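Local coordinates for protein 2-dehydro-3-deoxyphosphogluconate aldolase (Vibrio fischeri, PDB 3NZR) that belongs to the KDGP aldolase family of the TIM-barrel clan and is probably an aldolase, at residues Val37-Asn45 / Val67-Gln78. Sequence-based numbering, arbitrary orientation.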
loop_
_atom_site.group_PDB
_atom_site.type_symbol
_atom_site.label_atom_id
_atom_site.label_comp_id
_atom_site.label_asym_id
_atom_site.label_seq_id
_atom_site.Cartn_x
_atom_site.Cartn_y
_atom_site.Cartn_z
ATOM N N VAL A 37 -0.889 -22.179 17.211
ATOM C CA VAL A 37 0.440 -21.783 16.674
ATOM C C VAL A 37 0.315 -21.552 15.169
ATOM O O VAL A 37 -0.588 -22.082 14.536
ATOM C CB VAL A 37 1.461 -22.889 16.971
ATOM C CG1 VAL A 37 1.119 -24.152 16.177
ATOM C CG2 VAL A 37 2.921 -22.436 16.675
ATOM N N LEU A 38 1.232 -20.773 14.609
ATOM C CA LEU A 38 1.449 -20.703 13.199
ATOM C C LEU A 38 2.887 -21.034 12.988
ATOM O O LEU A 38 3.718 -20.522 13.700
ATOM C CB LEU A 38 1.238 -19.231 12.739
ATOM C CG LEU A 38 -0.134 -18.702 12.918
ATOM C CD1 LEU A 38 -0.168 -17.131 12.895
ATOM C CD2 LEU A 38 -1.029 -19.321 11.854
ATOM N N VAL A 39 3.207 -21.858 11.988
ATOM C CA VAL A 39 4.530 -22.295 11.755
ATOM C C VAL A 39 5.125 -21.556 10.536
ATOM O O VAL A 39 4.533 -21.557 9.421
ATOM C CB VAL A 39 4.531 -23.796 11.440
ATOM C CG1 VAL A 39 5.750 -24.175 10.721
ATOM C CG2 VAL A 39 4.356 -24.631 12.698
ATOM N N GLY A 40 6.226 -20.861 10.778
ATOM C CA GLY A 40 6.803 -19.960 9.773
ATOM C C GLY A 40 7.730 -20.730 8.820
ATOM O O GLY A 40 8.520 -21.559 9.284
ATOM N N VAL A 41 7.518 -20.514 7.518
ATOM C CA VAL A 41 8.308 -21.057 6.455
ATOM C C VAL A 41 8.766 -19.835 5.644
ATOM O O VAL A 41 7.949 -18.951 5.294
ATOM C CB VAL A 41 7.492 -22.093 5.638
ATOM C CG1 VAL A 41 8.434 -22.905 4.687
ATOM C CG2 VAL A 41 6.786 -23.144 6.578
ATOM N N LEU A 42 10.058 -19.748 5.348
ATOM C CA LEU A 42 10.652 -18.523 4.788
ATOM C C LEU A 42 10.923 -18.578 3.268
ATOM O O LEU A 42 11.598 -19.507 2.776
ATOM C CB LEU A 42 11.942 -18.197 5.513
ATOM C CG LEU A 42 11.757 -18.166 7.047
ATOM C CD1 LEU A 42 13.059 -17.891 7.778
ATOM C CD2 LEU A 42 10.779 -17.169 7.423
ATOM N N SER A 43 10.390 -17.578 2.571
ATOM C CA SER A 43 10.498 -17.456 1.111
ATOM C C SER A 43 11.952 -17.494 0.671
ATOM O O SER A 43 12.257 -18.120 -0.320
ATOM C CB SER A 43 9.812 -16.188 0.593
ATOM O OG SER A 43 10.597 -15.040 0.714
ATOM N N LYS A 44 12.844 -16.890 1.440
ATOM C CA LYS A 44 14.246 -16.812 1.051
ATOM C C LYS A 44 14.959 -18.162 0.998
ATOM O O LYS A 44 16.085 -18.238 0.490
ATOM C CB LYS A 44 15.042 -15.964 2.052
ATOM C CG LYS A 44 16.242 -15.233 1.409
ATOM C CD LYS A 44 16.864 -14.242 2.407
ATOM C CE LYS A 44 18.203 -13.705 1.889
ATOM N NZ LYS A 44 19.354 -14.528 2.421
ATOM N N ASN A 45 14.370 -19.172 1.596
ATOM C CA ASN A 45 14.969 -20.488 1.650
ATOM C C ASN A 45 14.669 -21.303 0.406
ATOM O O ASN A 45 14.882 -22.488 0.386
ATOM C CB ASN A 45 14.462 -21.253 2.868
ATOM C CG ASN A 45 15.058 -20.772 4.157
ATOM O OD1 ASN A 45 16.090 -20.184 4.185
ATOM N ND2 ASN A 45 14.372 -21.008 5.227
ATOM N N VAL A 67 0.083 -22.103 8.644
ATOM C CA VAL A 67 1.379 -21.784 8.124
ATOM C C VAL A 67 1.488 -20.261 8.009
ATOM O O VAL A 67 0.477 -19.583 7.676
ATOM C CB VAL A 67 1.576 -22.466 6.741
ATOM C CG1 VAL A 67 2.729 -21.844 5.985
ATOM C CG2 VAL A 67 1.762 -23.981 6.924
ATOM N N SER A 68 2.694 -19.749 8.223
ATOM C CA SER A 68 2.968 -18.340 8.093
ATOM C C SER A 68 4.026 -18.157 7.059
ATOM O O SER A 68 5.112 -18.631 7.229
ATOM C CB SER A 68 3.429 -17.811 9.468
ATOM O OG SER A 68 3.860 -16.462 9.383
ATOM N N VAL A 69 3.739 -17.497 5.959
ATOM C CA VAL A 69 4.724 -17.289 4.902
ATOM C C VAL A 69 5.524 -16.065 5.319
ATOM O O VAL A 69 4.930 -15.005 5.557
ATOM C CB VAL A 69 4.060 -17.001 3.534
ATOM C CG1 VAL A 69 5.128 -16.787 2.460
ATOM C CG2 VAL A 69 3.126 -18.165 3.193
ATOM N N GLY A 70 6.864 -16.229 5.378
ATOM C CA GLY A 70 7.783 -15.241 5.788
ATOM C C GLY A 70 8.692 -14.770 4.725
ATOM O O GLY A 70 8.877 -15.409 3.684
ATOM N N LEU A 71 9.240 -13.603 4.975
ATOM C CA LEU A 71 10.210 -13.016 4.069
ATOM C C LEU A 71 11.550 -13.741 4.206
ATOM O O LEU A 71 12.041 -14.419 3.270
ATOM C CB LEU A 71 10.339 -11.547 4.408
ATOM C CG LEU A 71 8.987 -10.787 4.293
ATOM C CD1 LEU A 71 8.726 -9.719 5.447
ATOM C CD2 LEU A 71 8.977 -10.131 2.936
ATOM N N GLY A 72 12.104 -13.637 5.368
ATOM C CA GLY A 72 13.398 -14.298 5.662
ATOM C C GLY A 72 14.532 -13.293 5.814
ATOM O O GLY A 72 14.734 -12.433 4.970
ATOM N N ALA A 73 15.245 -13.383 6.913
ATOM C CA ALA A 73 16.479 -12.619 7.085
ATOM C C ALA A 73 16.136 -11.124 7.150
ATOM O O ALA A 73 17.030 -10.299 7.027
ATOM C CB ALA A 73 17.464 -12.916 5.933
ATOM N N GLY A 74 14.846 -10.789 7.371
ATOM C CA GLY A 74 14.423 -9.375 7.413
ATOM C C GLY A 74 14.629 -8.649 6.063
ATOM O O GLY A 74 14.849 -7.420 6.037
ATOM N N ASP A 75 14.561 -9.396 4.944
ATOM C CA ASP A 75 14.860 -8.855 3.678
ATOM C C ASP A 75 13.577 -8.326 2.956
ATOM O O ASP A 75 12.718 -9.107 2.530
ATOM C CB ASP A 75 15.557 -9.935 2.842
ATOM C CG ASP A 75 15.963 -9.444 1.459
ATOM O OD1 ASP A 75 15.865 -8.208 1.180
ATOM O OD2 ASP A 75 16.345 -10.308 0.625
ATOM N N PRO A 76 13.459 -7.005 2.763
ATOM C CA PRO A 76 12.269 -6.499 2.061
ATOM C C PRO A 76 12.222 -6.911 0.610
ATOM O O PRO A 76 11.136 -6.855 0.010
ATOM C CB PRO A 76 12.367 -4.978 2.248
ATOM C CG PRO A 76 13.844 -4.730 2.483
ATOM C CD PRO A 76 14.414 -5.950 3.141
ATOM N N ASN A 77 13.350 -7.273 -0.007
ATOM C CA ASN A 77 13.291 -7.726 -1.370
ATOM C C ASN A 77 12.624 -9.085 -1.593
ATOM O O ASN A 77 12.489 -9.537 -2.719
ATOM C CB ASN A 77 14.693 -7.714 -2.025
ATOM C CG ASN A 77 15.255 -6.311 -2.152
ATOM O OD1 ASN A 77 16.090 -5.888 -1.338
ATOM N ND2 ASN A 77 14.748 -5.558 -3.143
ATOM N N GLN A 78 12.139 -9.711 -0.522
ATOM C CA GLN A 78 11.361 -10.914 -0.644
ATOM C C GLN A 78 9.868 -10.597 -0.714
ATOM O O GLN A 78 9.065 -11.507 -0.771
ATOM C CB GLN A 78 11.649 -11.832 0.575
ATOM C CG GLN A 78 13.106 -12.302 0.558
ATOM C CD GLN A 78 13.388 -13.220 -0.628
ATOM O OE1 GLN A 78 12.673 -14.202 -0.878
ATOM N NE2 GLN A 78 14.366 -12.865 -1.400
#
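S43 OG sits 2.7 Å from Q78 OE1 and 3.0 Å from L71 O, and its one proton could serve either acceptor. A chi1 of 82° folds the hydroxyl back over the S43 main chain, and the Q78 chain, bent at chi2 (-66°), brings its amide oxygen up to it. L71 O also takes a longer, bent bond from K44 N at 3.2 Å. N-terminal to this cluster the strands 37-42 and 67-70 are zipped in parallel register, V39 beside V67 through L42 beside G70. S68 N bonds to V39 O (2.8 Å) and V41 N returns to S68 O (3.1 Å); G70 N to V41 O continues the ladder, and S43 N to G70 O carries it one step beyond strand 37-42. The K44 side chain passes over the turn 72-75, its CD 3.8 Å from A73 CB, and crosses those of Q78 and D75 at about a right angle; K44 NZ stays 5.5 Å from D75 OD2, too far for a salt bridge. L42 lays CD2 against G70 CA at 3.9 Å, on the side that a glycine keeps clear, and its CB and CD1 near G72 CA, which K44 CB also crowds. On the other face V41 CG2 meets V67 CG1 loosely, and Y59 and M56 of helix 49-61 cover that valine layer. S68, by contrast, is on the face of L42, with weak hydrogen bonds from N17 and N95 to its OG. The parallel pair, joined through helix 49-61, makes a beta-alpha-beta unit, the repeating element of a TIM barrel.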